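6-aminohexanoate-dimer hydrolase (Bacillus anthracis, PDB 4GB7) probably hydrolyses the amide bond of 6-aminohexanoate dimers, as a putative serine hydrolase related to beta-lactamases. Local coordinates at residues I149-A154 with I159-T164; T167-L172 with I261-G266; M186-S191 with N251-T256; Q315-N320 with S331-D336. One frame throughout, in Å; residues are numbered along the deposited sequence. Where two conformers were deposited one is given.

Interaction 1: residues I149-A154 with I159-T164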
loop_
_atom_site.group_PDB
_atom_site.type_symbol
_atom_site.label_atom_id
_atom_site.label_comp_id
_atom_site.label_asym_id
_atom_site.label_seq_id
_atom_site.Cartn_x
_atom_site.Cartn_y
_atom_site.Cartn_z
ATOM N N ILE A 149 -9.036 8.818 -2.792
ATOM C CA ILE A 149 -9.182 10.206 -3.265
ATOM C C ILE A 149 -9.853 10.212 -4.624
ATOM O O ILE A 149 -10.720 11.088 -4.880
ATOM C CB ILE A 149 -7.843 11.013 -3.267
ATOM C CG1 ILE A 149 -7.324 11.096 -1.806
ATOM C CG2 ILE A 149 -8.022 12.412 -3.889
ATOM C CD1 ILE A 149 -5.863 11.480 -1.662
ATOM N N ILE A 150 -9.486 9.275 -5.501
ATOM C CA ILE A 150 -10.205 9.164 -6.773
ATOM C C ILE A 150 -11.714 8.964 -6.586
ATOM O O ILE A 150 -12.562 9.656 -7.226
ATOM C CB ILE A 150 -9.650 8.035 -7.657
ATOM C CG1 ILE A 150 -8.280 8.463 -8.245
ATOM C CG2 ILE A 150 -10.637 7.692 -8.791
ATOM C CD1 ILE A 150 -8.260 9.586 -9.288
ATOM N N GLN A 151 -12.062 8.078 -5.671
ATOM C CA GLN A 151 -13.484 7.797 -5.374
ATOM C C GLN A 151 -14.181 9.048 -4.840
ATOM O O GLN A 151 -15.324 9.355 -5.239
ATOM C CB GLN A 151 -13.641 6.649 -4.391
ATOM C CG GLN A 151 -15.048 6.051 -4.343
ATOM C CD GLN A 151 -15.426 5.427 -5.677
ATOM O OE1 GLN A 151 -14.635 4.688 -6.283
ATOM N NE2 GLN A 151 -16.605 5.754 -6.170
ATOM N N SER A 152 -13.489 9.780 -3.958
ATOM C CA SER A 152 -14.031 11.038 -3.387
ATOM C C SER A 152 -14.275 12.041 -4.511
ATOM O O SER A 152 -15.333 12.641 -4.571
ATOM C CB SER A 152 -13.096 11.647 -2.347
ATOM O OG SER A 152 -12.834 10.698 -1.332
ATOM N N LEU A 153 -13.287 12.243 -5.379
ATOM C CA LEU A 153 -13.448 13.204 -6.469
ATOM C C LEU A 153 -14.558 12.843 -7.427
ATOM O O LEU A 153 -15.292 13.742 -7.953
ATOM C CB LEU A 153 -12.119 13.380 -7.212
ATOM C CG LEU A 153 -10.981 14.094 -6.490
ATOM C CD1 LEU A 153 -9.684 13.832 -7.226
ATOM C CD2 LEU A 153 -11.229 15.580 -6.394
ATOM N N ALA A 154 -14.708 11.537 -7.661
ATOM C CA ALA A 154 -15.753 11.043 -8.583
ATOM C C ALA A 154 -17.145 11.333 -7.992
ATOM O O ALA A 154 -18.055 11.907 -8.663
ATOM C CB ALA A 154 -15.557 9.570 -8.891
ATOM N N ILE A 159 -14.617 14.380 -11.461
ATOM C CA ILE A 159 -14.144 13.429 -12.468
ATOM C C ILE A 159 -15.236 12.353 -12.653
ATOM O O ILE A 159 -16.125 12.157 -11.798
ATOM C CB ILE A 159 -12.811 12.757 -12.065
ATOM C CG1 ILE A 159 -12.939 11.933 -10.805
ATOM C CG2 ILE A 159 -11.658 13.776 -11.963
ATOM C CD1 ILE A 159 -11.654 11.301 -10.309
ATOM N N ASP A 160 -15.153 11.655 -13.776
ATOM C CA ASP A 160 -16.050 10.588 -14.144
ATOM C C ASP A 160 -15.190 9.358 -14.358
ATOM O O ASP A 160 -14.310 9.359 -15.231
ATOM C CB ASP A 160 -16.738 10.985 -15.435
ATOM C CG ASP A 160 -17.796 9.991 -15.899
ATOM O OD1 ASP A 160 -17.748 8.806 -15.598
ATOM O OD2 ASP A 160 -18.668 10.426 -16.686
ATOM N N LEU A 161 -15.451 8.328 -13.565
ATOM C CA LEU A 161 -14.661 7.116 -13.595
ATOM C C LEU A 161 -14.757 6.342 -14.924
ATOM O O LEU A 161 -13.922 5.521 -15.233
ATOM C CB LEU A 161 -15.019 6.238 -12.413
ATOM C CG LEU A 161 -14.707 6.794 -11.026
ATOM C CD1 LEU A 161 -15.100 5.806 -9.934
ATOM C CD2 LEU A 161 -13.235 7.141 -10.893
ATOM N N GLU A 162 -15.752 6.664 -15.739
ATOM C CA GLU A 162 -15.926 5.999 -17.022
ATOM C C GLU A 162 -15.301 6.777 -18.177
ATOM O O GLU A 162 -15.312 6.304 -19.324
ATOM C CB GLU A 162 -17.422 5.735 -17.275
ATOM C CG GLU A 162 -18.032 4.666 -16.380
ATOM C CD GLU A 162 -17.213 3.375 -16.289
ATOM O OE1 GLU A 162 -16.713 2.902 -17.335
ATOM O OE2 GLU A 162 -17.065 2.821 -15.166
ATOM N N LYS A 163 -14.753 7.963 -17.880
ATOM C CA LYS A 163 -13.960 8.696 -18.849
ATOM C C LYS A 163 -12.515 8.188 -18.873
ATOM O O LYS A 163 -12.046 7.519 -17.921
ATOM C CB LYS A 163 -14.069 10.196 -18.574
ATOM C CG LYS A 163 -15.441 10.739 -18.915
ATOM C CD LYS A 163 -15.517 12.239 -18.718
ATOM C CE LYS A 163 -16.915 12.715 -19.052
ATOM N NZ LYS A 163 -17.053 14.202 -18.902
ATOM N N THR A 164 -11.822 8.472 -19.969
ATOM C CA THR A 164 -10.442 8.074 -20.154
ATOM C C THR A 164 -9.520 9.006 -19.391
ATOM O O THR A 164 -9.803 10.179 -19.198
ATOM C CB THR A 164 -10.011 8.132 -21.641
ATOM O OG1 THR A 164 -10.211 9.455 -22.162
ATOM C CG2 THR A 164 -10.768 7.088 -22.477
#
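Ile159 and Leu161 fold back onto the helix turn formed by Ile150, Leu153 and Ala154. Ile159 probes with its tip: its CD1 lies 3.8 Å from Leu153 CB and also meets Ile150 CD1, the two side chains crossing at about a right angle. Ile159 CG1 sits between the backbone N and the carbonyl carbon (chi1 63°), and from there it lies against the backbone of Ala154. Leu161 comes in on Ala154, with CG 3.6 Å from Ala154 CB. Leu161 CD2 presses on Ile150 CG2 at 3.4 Å, which is tight for two carbons, while Leu161 CD1 lies 3.8 Å from Gln151 OE1. A putative SxxK motif, as in serine beta-lactamases, lies at the start of helix 143-155, and the loop after the helix doubles back along its C-terminal half. The junction is mainly apolar, but Ala154 CA makes a CA-H...O contact of 3.4 Å with Ile159 O. Further out, an Asx turn shapes the loop: Glu162 N donates to Asp160 OD1 from above the carboxylate plane, at 2.9 Å. Backbone bonds of Leu161 to Gln183 and of Lys163 to Leu182 tie the loop to helix 182-186. Gln151 NE2 is held by Glu155.

Interaction 2: residues T167-L172 with I261-G266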
loop_
_atom_site.group_PDB
_atom_site.type_symbol
_atom_site.label_atom_id
_atom_site.label_comp_id
_atom_site.label_asym_id
_atom_site.label_seq_id
_atom_site.Cartn_x
_atom_site.Cartn_y
_atom_site.Cartn_z
ATOM N N THR A 167 -8.611 12.260 -20.939
ATOM C CA THR A 167 -9.606 13.340 -20.825
ATOM C C THR A 167 -9.060 14.419 -19.856
ATOM O O THR A 167 -9.282 15.617 -20.024
ATOM C CB THR A 167 -10.972 12.815 -20.327
ATOM O OG1 THR A 167 -11.530 11.879 -21.293
ATOM C CG2 THR A 167 -11.966 14.004 -20.075
ATOM N N TYR A 168 -8.318 13.958 -18.852
ATOM C CA TYR A 168 -7.845 14.826 -17.815
ATOM C C TYR A 168 -6.378 15.155 -17.961
ATOM O O TYR A 168 -5.958 16.232 -17.546
ATOM C CB TYR A 168 -8.104 14.210 -16.448
ATOM C CG TYR A 168 -9.550 13.898 -16.239
ATOM C CD1 TYR A 168 -10.486 14.923 -16.153
ATOM C CD2 TYR A 168 -10.014 12.594 -16.236
ATOM C CE1 TYR A 168 -11.823 14.637 -15.979
ATOM C CE2 TYR A 168 -11.347 12.293 -16.072
ATOM C CZ TYR A 168 -12.263 13.323 -15.993
ATOM O OH TYR A 168 -13.604 13.064 -15.815
ATOM N N ILE A 169 -5.596 14.205 -18.513
ATOM C CA ILE A 169 -4.158 14.405 -18.708
ATOM C C ILE A 169 -3.875 14.464 -20.220
ATOM O O ILE A 169 -3.695 13.451 -20.868
ATOM C CB ILE A 169 -3.328 13.275 -18.061
ATOM C CG1 ILE A 169 -3.759 13.022 -16.592
ATOM C CG2 ILE A 169 -1.850 13.633 -18.239
ATOM C CD1 ILE A 169 -3.577 14.187 -15.651
ATOM N N LYS A 170 -3.879 15.661 -20.807
ATOM C CA LYS A 170 -3.737 15.751 -22.249
ATOM C C LYS A 170 -2.375 15.239 -22.726
ATOM O O LYS A 170 -2.253 14.758 -23.851
ATOM C CB LYS A 170 -3.991 17.162 -22.718
ATOM C CG LYS A 170 -2.991 18.206 -22.259
ATOM C CD LYS A 170 -3.567 19.599 -22.514
ATOM C CE LYS A 170 -2.494 20.644 -22.670
ATOM N NZ LYS A 170 -3.147 21.845 -23.248
ATOM N N GLU A 171 -1.363 15.331 -21.860
ATOM C CA GLU A 171 -0.040 14.744 -22.135
ATOM C C GLU A 171 -0.042 13.255 -22.426
ATOM O O GLU A 171 0.900 12.755 -23.093
ATOM C CB GLU A 171 0.934 15.010 -20.961
ATOM C CG GLU A 171 1.192 16.475 -20.689
ATOM C CD GLU A 171 0.252 17.079 -19.666
ATOM O OE1 GLU A 171 -0.875 16.582 -19.505
ATOM O OE2 GLU A 171 0.647 18.075 -19.031
ATOM N N LEU A 172 -1.079 12.556 -21.963
ATOM C CA LEU A 172 -1.210 11.110 -22.161
ATOM C C LEU A 172 -2.111 10.729 -23.338
ATOM O O LEU A 172 -2.397 9.537 -23.551
ATOM C CB LEU A 172 -1.723 10.437 -20.885
ATOM C CG LEU A 172 -0.724 10.282 -19.728
ATOM C CD1 LEU A 172 -1.381 9.590 -18.554
ATOM C CD2 LEU A 172 0.517 9.517 -20.191
ATOM N N ILE A 261 -5.396 13.335 -9.947
ATOM C CA ILE A 261 -5.646 14.055 -8.689
ATOM C C ILE A 261 -4.970 15.431 -8.708
ATOM O O ILE A 261 -5.596 16.460 -8.371
ATOM C CB ILE A 261 -5.184 13.239 -7.474
ATOM C CG1 ILE A 261 -6.045 11.971 -7.321
ATOM C CG2 ILE A 261 -5.240 14.060 -6.169
ATOM C CD1 ILE A 261 -5.532 10.971 -6.317
ATOM N N ARG A 262 -3.687 15.448 -9.055
ATOM C CA ARG A 262 -2.904 16.678 -9.006
ATOM C C ARG A 262 -3.448 17.687 -9.994
ATOM O O ARG A 262 -3.595 18.855 -9.682
ATOM C CB ARG A 262 -1.448 16.402 -9.281
ATOM C CG ARG A 262 -0.705 15.527 -8.265
ATOM C CD ARG A 262 0.681 15.163 -8.757
ATOM N NE ARG A 262 1.292 14.147 -7.896
ATOM C CZ ARG A 262 1.512 12.876 -8.228
ATOM N NH1 ARG A 262 1.349 12.436 -9.481
ATOM N NH2 ARG A 262 2.044 12.048 -7.349
ATOM N N THR A 263 -3.740 17.229 -11.193
ATOM C CA THR A 263 -4.251 18.111 -12.226
ATOM C C THR A 263 -5.601 18.704 -11.882
ATOM O O THR A 263 -5.821 19.942 -12.056
ATOM C CB THR A 263 -4.322 17.373 -13.572
ATOM O OG1 THR A 263 -3.005 16.980 -13.947
ATOM C CG2 THR A 263 -4.879 18.289 -14.680
ATOM N N ILE A 264 -6.531 17.838 -11.471
ATOM C CA ILE A 264 -7.891 18.308 -11.045
ATOM C C ILE A 264 -7.868 19.299 -9.862
ATOM O O ILE A 264 -8.524 20.327 -9.886
ATOM C CB ILE A 264 -8.845 17.135 -10.768
ATOM C CG1 ILE A 264 -9.135 16.358 -12.067
ATOM C CG2 ILE A 264 -10.118 17.578 -10.042
ATOM C CD1 ILE A 264 -10.084 17.021 -13.029
ATOM N N THR A 265 -7.095 18.988 -8.832
ATOM C CA THR A 265 -7.151 19.733 -7.592
ATOM C C THR A 265 -6.170 20.879 -7.527
ATOM O O THR A 265 -6.325 21.796 -6.692
ATOM C CB THR A 265 -6.865 18.806 -6.399
ATOM O OG1 THR A 265 -5.507 18.373 -6.435
ATOM C CG2 THR A 265 -7.820 17.633 -6.371
ATOM N N GLY A 266 -5.156 20.854 -8.384
ATOM C CA GLY A 266 -4.134 21.876 -8.342
ATOM C C GLY A 266 -3.242 21.797 -7.106
ATOM O O GLY A 266 -2.532 22.763 -6.794
HETATM O O HOH W 1 -2.400 17.310 -17.092
#
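Tyr168 and Thr263 bring the two backbones nearest, with their CA atoms 7.4 Å apart. The segment 167-172 leaves a weakly bonded helix at Tyr168. It passes through Ile169 and tightens into a 3-10 turn, where Leu172 N bonds to Ile169 O. The facing segment is the C-terminal end of helix 251-265. There Gly266 leaves helical geometry with a positive phi of 69°. Thr265 N and Thr265 OG1 reach Ile261 O from opposite faces of its plane, the hydroxyl at 2.7 Å, so this last turn is doubly fastened.

Side chains meet at three points. The methyl CD1 of Ile264 approaches the Tyr168 ring obliquely, 3.8 Å from Tyr168 CD1. Thr167 CG2 lies over one face of the same ring. Thr263 CG2 rests 3.7 Å from Tyr168 O. Thr263 OG1 faces Ile169 CD1 at 3.3 Å. The Thr263 hydroxyl stands beside its own backbone N (chi1 -62°), and it is bonded back to Trp259 O in the preceding turn. A water bridges the exposed side of the contact: it donates to Glu171 OE1 at 2.9 Å and lies 3.2 Å from Thr263 OG1. The phenol oxygen of Tyr168 is engaged by Asp160 N.

Ile169 also packs on Trp259 and Ile260 of helix 251-265, and Leu172 on Thr256. On another flank of that helix, Ile261 contacts helix 143-155 through Ile149 and Ile150, and helix 269-278 through Leu269. The short helix 165-168 and the turn after it therefore lie against helix 251-265, within the helical part of the beta-lactamase fold.

Interaction 3: residues M186-S191 with N251-T256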
loop_
_atom_site.group_PDB
_atom_site.type_symbol
_atom_site.label_atom_id
_atom_site.label_comp_id
_atom_site.label_asym_id
_atom_site.label_seq_id
_atom_site.Cartn_x
_atom_site.Cartn_y
_atom_site.Cartn_z
HETATM N N MSE A 186 -8.241 2.012 -11.773
HETATM C CA MSE A 186 -8.644 1.619 -10.399
HETATM C C MSE A 186 -8.641 0.095 -10.178
HETATM O O MSE A 186 -8.236 -0.404 -9.099
HETATM C CB MSE A 186 -10.028 2.192 -10.065
HETATM C CG MSE A 186 -10.078 3.693 -9.827
HETATM SE SE MSE A 186 -9.307 4.102 -8.103
HETATM C CE MSE A 186 -10.949 3.984 -7.135
ATOM N N ASP A 187 -9.055 -0.650 -11.208
ATOM C CA ASP A 187 -9.146 -2.105 -11.119
ATOM C C ASP A 187 -7.917 -2.857 -11.646
ATOM O O ASP A 187 -7.967 -4.096 -11.770
ATOM C CB ASP A 187 -10.426 -2.598 -11.831
ATOM C CG ASP A 187 -11.703 -2.214 -11.075
ATOM O OD1 ASP A 187 -11.620 -2.057 -9.845
ATOM O OD2 ASP A 187 -12.748 -2.010 -11.722
HETATM N N MSE A 188 -6.851 -2.137 -11.993
HETATM C CA MSE A 188 -5.632 -2.765 -12.464
HETATM C C MSE A 188 -5.916 -3.640 -13.711
HETATM O O MSE A 188 -5.495 -4.750 -13.821
HETATM C CB MSE A 188 -4.967 -3.561 -11.334
HETATM C CG MSE A 188 -4.298 -2.661 -10.359
HETATM SE SE MSE A 188 -2.920 -1.548 -10.952
HETATM C CE MSE A 188 -2.137 -1.186 -9.225
ATOM N N GLN A 189 -6.656 -3.086 -14.655
ATOM C CA GLN A 189 -6.959 -3.780 -15.879
ATOM C C GLN A 189 -6.281 -3.141 -17.127
ATOM O O GLN A 189 -6.755 -3.283 -18.275
ATOM C CB GLN A 189 -8.454 -3.886 -16.051
ATOM C CG GLN A 189 -9.137 -4.809 -15.058
ATOM C CD GLN A 189 -10.628 -4.702 -15.110
ATOM O OE1 GLN A 189 -11.176 -3.796 -15.738
ATOM N NE2 GLN A 189 -11.306 -5.642 -14.481
ATOM N N VAL A 190 -5.154 -2.484 -16.894
ATOM C CA VAL A 190 -4.348 -1.863 -17.935
ATOM C C VAL A 190 -3.041 -2.633 -18.071
ATOM O O VAL A 190 -2.224 -2.728 -17.107
ATOM C CB VAL A 190 -4.101 -0.370 -17.607
ATOM C CG1 VAL A 190 -3.392 0.294 -18.755
ATOM C CG2 VAL A 190 -5.445 0.346 -17.254
ATOM N N SER A 191 -2.861 -3.209 -19.262
ATOM C CA SER A 191 -1.763 -4.161 -19.515
ATOM C C SER A 191 -0.661 -3.417 -20.256
ATOM O O SER A 191 -0.821 -3.033 -21.443
ATOM C CB SER A 191 -2.271 -5.355 -20.316
ATOM O OG SER A 191 -3.144 -6.197 -19.577
ATOM N N ASN A 251 2.111 -0.502 -11.163
ATOM C CA ASN A 251 2.323 0.789 -10.473
ATOM C C ASN A 251 1.867 1.975 -11.309
ATOM O O ASN A 251 1.364 2.956 -10.785
ATOM C CB ASN A 251 3.798 0.998 -10.188
ATOM C CG ASN A 251 4.353 0.040 -9.154
ATOM O OD1 ASN A 251 3.663 -0.405 -8.248
ATOM N ND2 ASN A 251 5.628 -0.285 -9.308
ATOM N N GLY A 252 2.126 1.914 -12.600
ATOM C CA GLY A 252 1.783 2.984 -13.510
ATOM C C GLY A 252 0.340 3.371 -13.496
ATOM O O GLY A 252 0.010 4.565 -13.756
ATOM N N SER A 253 -0.546 2.408 -13.249
ATOM C CA SER A 253 -1.970 2.724 -13.199
ATOM C C SER A 253 -2.275 3.681 -12.043
ATOM O O SER A 253 -2.946 4.695 -12.203
ATOM C CB SER A 253 -2.833 1.456 -13.090
ATOM O OG SER A 253 -2.696 0.639 -14.258
ATOM N N THR A 254 -1.738 3.377 -10.859
ATOM C CA THR A 254 -1.899 4.269 -9.714
ATOM C C THR A 254 -1.227 5.627 -9.956
ATOM O O THR A 254 -1.769 6.677 -9.583
ATOM C CB THR A 254 -1.294 3.616 -8.471
ATOM O OG1 THR A 254 -1.685 2.249 -8.443
ATOM C CG2 THR A 254 -1.776 4.329 -7.175
ATOM N N GLU A 255 -0.058 5.623 -10.602
ATOM C CA GLU A 255 0.668 6.875 -10.877
ATOM C C GLU A 255 -0.157 7.748 -11.799
ATOM O O GLU A 255 -0.176 8.982 -11.628
ATOM C CB GLU A 255 2.045 6.640 -11.454
ATOM C CG GLU A 255 3.020 5.888 -10.543
ATOM C CD GLU A 255 3.347 6.557 -9.220
ATOM O OE1 GLU A 255 3.028 7.757 -9.009
ATOM O OE2 GLU A 255 3.917 5.830 -8.357
ATOM N N THR A 256 -0.858 7.127 -12.746
ATOM C CA THR A 256 -1.732 7.896 -13.655
ATOM C C THR A 256 -2.888 8.551 -12.880
ATOM O O THR A 256 -3.220 9.739 -13.046
ATOM C CB THR A 256 -2.236 7.027 -14.801
ATOM O OG1 THR A 256 -1.113 6.513 -15.565
ATOM C CG2 THR A 256 -3.160 7.833 -15.763
HETATM O O HOH W 2 -3.143 -2.001 -14.515
#
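Met188 and Ser253 mark the closest backbone approach, 6.6 Å between CA atoms, where the loop after helix 182-186 passes the first turns of helix 251-265. Met188, a selenomethionine here, is the C-prime residue of a Schellman motif and has a positive phi of 58°. Gln189 N bonds to Gln184 O and Met188 N to Leu185 O, which closes helix 182-186. The Met188 chain is bent at chi2 (-61°) and turns its end along the facing helix. Met188 SE lies 3.7 Å from Ser253 CB, and Met188 CE lies 3.6 Å from Thr254 OG1. That hydroxyl is bonded to Gln358 OE1, and Gln358 NE2 in turn holds Met186 O. Met188 and Thr254 both touch Lys143, which belongs to a putative SxxK motif, and Asn251 OD1 bonds to Lys143 NZ. The contact probably borders the active site expected for this family. Val190, two residues on, points toward Ser253, with Val190 CB 3.8 Å from Ser253 OG, and Phe177 and Leu185 pack on the same pair. No direct hydrogen bond joins the two segments, but a water does: it accepts from Val190 N at 3.2 Å and lies 2.7 Å from Ser253 OG.

Interaction 4: residues Q315-N320 with S331-D336. With NO3 (nitrate ion), chain C.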
loop_
_atom_site.group_PDB
_atom_site.type_symbol
_atom_site.label_atom_id
_atom_site.label_comp_id
_atom_site.label_asym_id
_atom_site.label_seq_id
_atom_site.Cartn_x
_atom_site.Cartn_y
_atom_site.Cartn_z
ATOM N N GLN A 315 -9.232 1.368 10.616
ATOM C CA GLN A 315 -10.453 1.484 11.423
ATOM C C GLN A 315 -11.447 2.384 10.667
ATOM O O GLN A 315 -12.631 2.092 10.676
ATOM C CB GLN A 315 -10.167 2.054 12.798
ATOM C CG GLN A 315 -11.390 2.150 13.679
ATOM C CD GLN A 315 -11.942 0.806 14.031
ATOM O OE1 GLN A 315 -11.184 -0.167 14.206
ATOM N NE2 GLN A 315 -13.244 0.750 14.240
ATOM N N LEU A 316 -10.962 3.429 10.008
ATOM C CA LEU A 316 -11.834 4.293 9.223
ATOM C C LEU A 316 -12.567 3.488 8.163
ATOM O O LEU A 316 -13.782 3.662 7.973
ATOM C CB LEU A 316 -11.035 5.400 8.551
ATOM C CG LEU A 316 -11.820 6.384 7.689
ATOM C CD1 LEU A 316 -12.812 7.161 8.534
ATOM C CD2 LEU A 316 -10.868 7.299 6.931
ATOM N N LEU A 317 -11.855 2.577 7.512
ATOM C CA LEU A 317 -12.434 1.762 6.459
ATOM C C LEU A 317 -13.334 0.686 7.051
ATOM O O LEU A 317 -14.392 0.376 6.523
ATOM C CB LEU A 317 -11.339 1.182 5.582
ATOM C CG LEU A 317 -10.855 2.181 4.528
ATOM C CD1 LEU A 317 -9.450 1.850 4.083
ATOM C CD2 LEU A 317 -11.841 2.258 3.352
ATOM N N LEU A 318 -12.926 0.135 8.185
ATOM C CA LEU A 318 -13.792 -0.778 8.890
ATOM C C LEU A 318 -15.143 -0.121 9.199
ATOM O O LEU A 318 -16.192 -0.765 9.102
ATOM C CB LEU A 318 -13.080 -1.315 10.128
ATOM C CG LEU A 318 -13.801 -2.386 10.888
ATOM C CD1 LEU A 318 -14.023 -3.667 10.025
ATOM C CD2 LEU A 318 -13.014 -2.678 12.179
ATOM N N ASN A 319 -15.112 1.181 9.451
ATOM C CA ASN A 319 -16.302 1.973 9.740
ATOM C C ASN A 319 -16.830 2.671 8.528
ATOM O O ASN A 319 -17.547 3.671 8.650
ATOM C CB ASN A 319 -15.990 2.981 10.841
ATOM C CG ASN A 319 -15.631 2.323 12.164
ATOM O OD1 ASN A 319 -14.839 2.871 12.914
ATOM N ND2 ASN A 319 -16.212 1.162 12.461
ATOM N N ASN A 320 -16.524 2.129 7.350
ATOM C CA ASN A 320 -17.141 2.619 6.114
ATOM C C ASN A 320 -16.945 4.115 5.857
ATOM O O ASN A 320 -17.815 4.804 5.271
ATOM C CB ASN A 320 -18.614 2.212 6.067
ATOM C CG ASN A 320 -18.799 0.725 6.311
ATOM O OD1 ASN A 320 -18.122 -0.107 5.674
ATOM N ND2 ASN A 320 -19.671 0.376 7.258
ATOM N N SER A 331 -18.637 6.063 1.746
ATOM C CA SER A 331 -19.030 4.756 2.244
ATOM C C SER A 331 -18.996 3.713 1.102
ATOM O O SER A 331 -18.902 2.525 1.339
ATOM C CB SER A 331 -20.415 4.821 2.891
ATOM O OG SER A 331 -21.374 5.199 1.914
ATOM N N SER A 332 -19.086 4.150 -0.136
ATOM C CA SER A 332 -19.021 3.220 -1.272
ATOM C C SER A 332 -17.724 2.400 -1.348
ATOM O O SER A 332 -17.735 1.313 -1.930
ATOM C CB SER A 332 -19.200 3.966 -2.595
ATOM O OG SER A 332 -18.069 4.777 -2.885
ATOM N N ILE A 333 -16.611 2.916 -0.786
ATOM C CA ILE A 333 -15.326 2.259 -0.941
ATOM C C ILE A 333 -15.440 0.875 -0.387
ATOM O O ILE A 333 -15.199 -0.117 -1.072
ATOM C CB ILE A 333 -14.129 3.008 -0.278
ATOM C CG1 ILE A 333 -13.905 4.350 -0.960
ATOM C CG2 ILE A 333 -12.828 2.180 -0.390
ATOM C CD1 ILE A 333 -13.028 5.338 -0.229
ATOM N N THR A 334 -15.845 0.793 0.861
ATOM C CA THR A 334 -15.937 -0.513 1.502
ATOM C C THR A 334 -17.170 -1.303 1.015
ATOM O O THR A 334 -17.085 -2.529 0.852
ATOM C CB THR A 334 -15.962 -0.359 3.036
ATOM O OG1 THR A 334 -17.094 0.429 3.409
ATOM C CG2 THR A 334 -14.721 0.346 3.488
ATOM N N GLU A 335 -18.287 -0.614 0.739
ATOM C CA GLU A 335 -19.500 -1.267 0.284
ATOM C C GLU A 335 -19.199 -2.030 -1.009
ATOM O O GLU A 335 -19.552 -3.194 -1.171
ATOM C CB GLU A 335 -20.628 -0.244 -0.003
ATOM C CG GLU A 335 -21.959 -0.921 -0.322
ATOM C CD GLU A 335 -23.127 0.030 -0.565
ATOM O OE1 GLU A 335 -22.913 1.159 -1.046
ATOM O OE2 GLU A 335 -24.274 -0.388 -0.304
ATOM N N ASP A 336 -18.567 -1.341 -1.945
ATOM C CA ASP A 336 -18.302 -1.925 -3.258
ATOM C C ASP A 336 -17.326 -3.101 -3.166
ATOM O O ASP A 336 -17.493 -4.115 -3.850
ATOM C CB ASP A 336 -17.771 -0.885 -4.236
ATOM C CG ASP A 336 -18.835 0.120 -4.654
ATOM O OD1 ASP A 336 -20.003 -0.025 -4.239
ATOM O OD2 ASP A 336 -18.486 1.082 -5.393
HETATM N N NO3 C . -15.777 -1.453 14.881
HETATM O O1 NO3 C . -14.774 -1.517 15.548
HETATM O O2 NO3 C . -15.902 -0.428 13.944
HETATM O O3 NO3 C . -16.808 -2.387 15.073
#
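Asn320 OD1 is gripped by two donors, Thr334 OG1 at a short 2.5 Å and Lys338 NZ. Asn320, with positive phi, is the C-prime residue of a Schellman motif that ends helix 307-318: Gly321 N bonds to Leu316 O and Asn320 N to Leu317 O. With chi1 at 60°, the Thr334 hydroxyl is tucked between N and C of its own backbone, and it meets the amide oxygen tilted 20° from the carbonyl plane. The two side chains cross at about a right angle. A second link runs through the backbone, where Ser331 CA makes a CA-H...O contact of 3.3 Å with Asn320 O. Gln327 NE2 bonds to the same carbonyl oxygen. Beneath these polar groups, Leu317 CD2 packs on Ile333 CG2 at 3.9 Å, although Leu317 has two modelled conformers and this pair is less certain. Ile333 continues onto Ala148 and Gln151 of helix 143-155, and Leu317 onto Ile381 of strand 377-382. At the far side of helix 307-318, Gln315 NE2 bonds to Asn319 OD1. Gln315 NE2 also donates to O1 of a nitrate, probably from the crystallisation liquor and doubtful in its exact placement, at 3.0 Å and 165°.

How the interactions relate
Interactions 1, 2 and 3 lie on the same side of the chain's centre, with centres 11 to 15 Å apart. Interactions 2 and 3 share helix 251-265, and interaction 3 is nested inside the chain loop that interaction 2 closes. Interaction 1 precedes both and touches both: Ile159 packs on Ile264, and Ile150 on Met186. Helix 143-155 also reaches interaction 4, where Gln151 packs on Ser332 and Ile333. Interaction 4 comes last along the chain. Its centre is about 27 Å from that of interaction 2, and the two do not touch. Helix 143-155 thus links interaction 1 with helix 332-338, whose partner helix 307-318 rests on strand 377-382 of the five-stranded sheet.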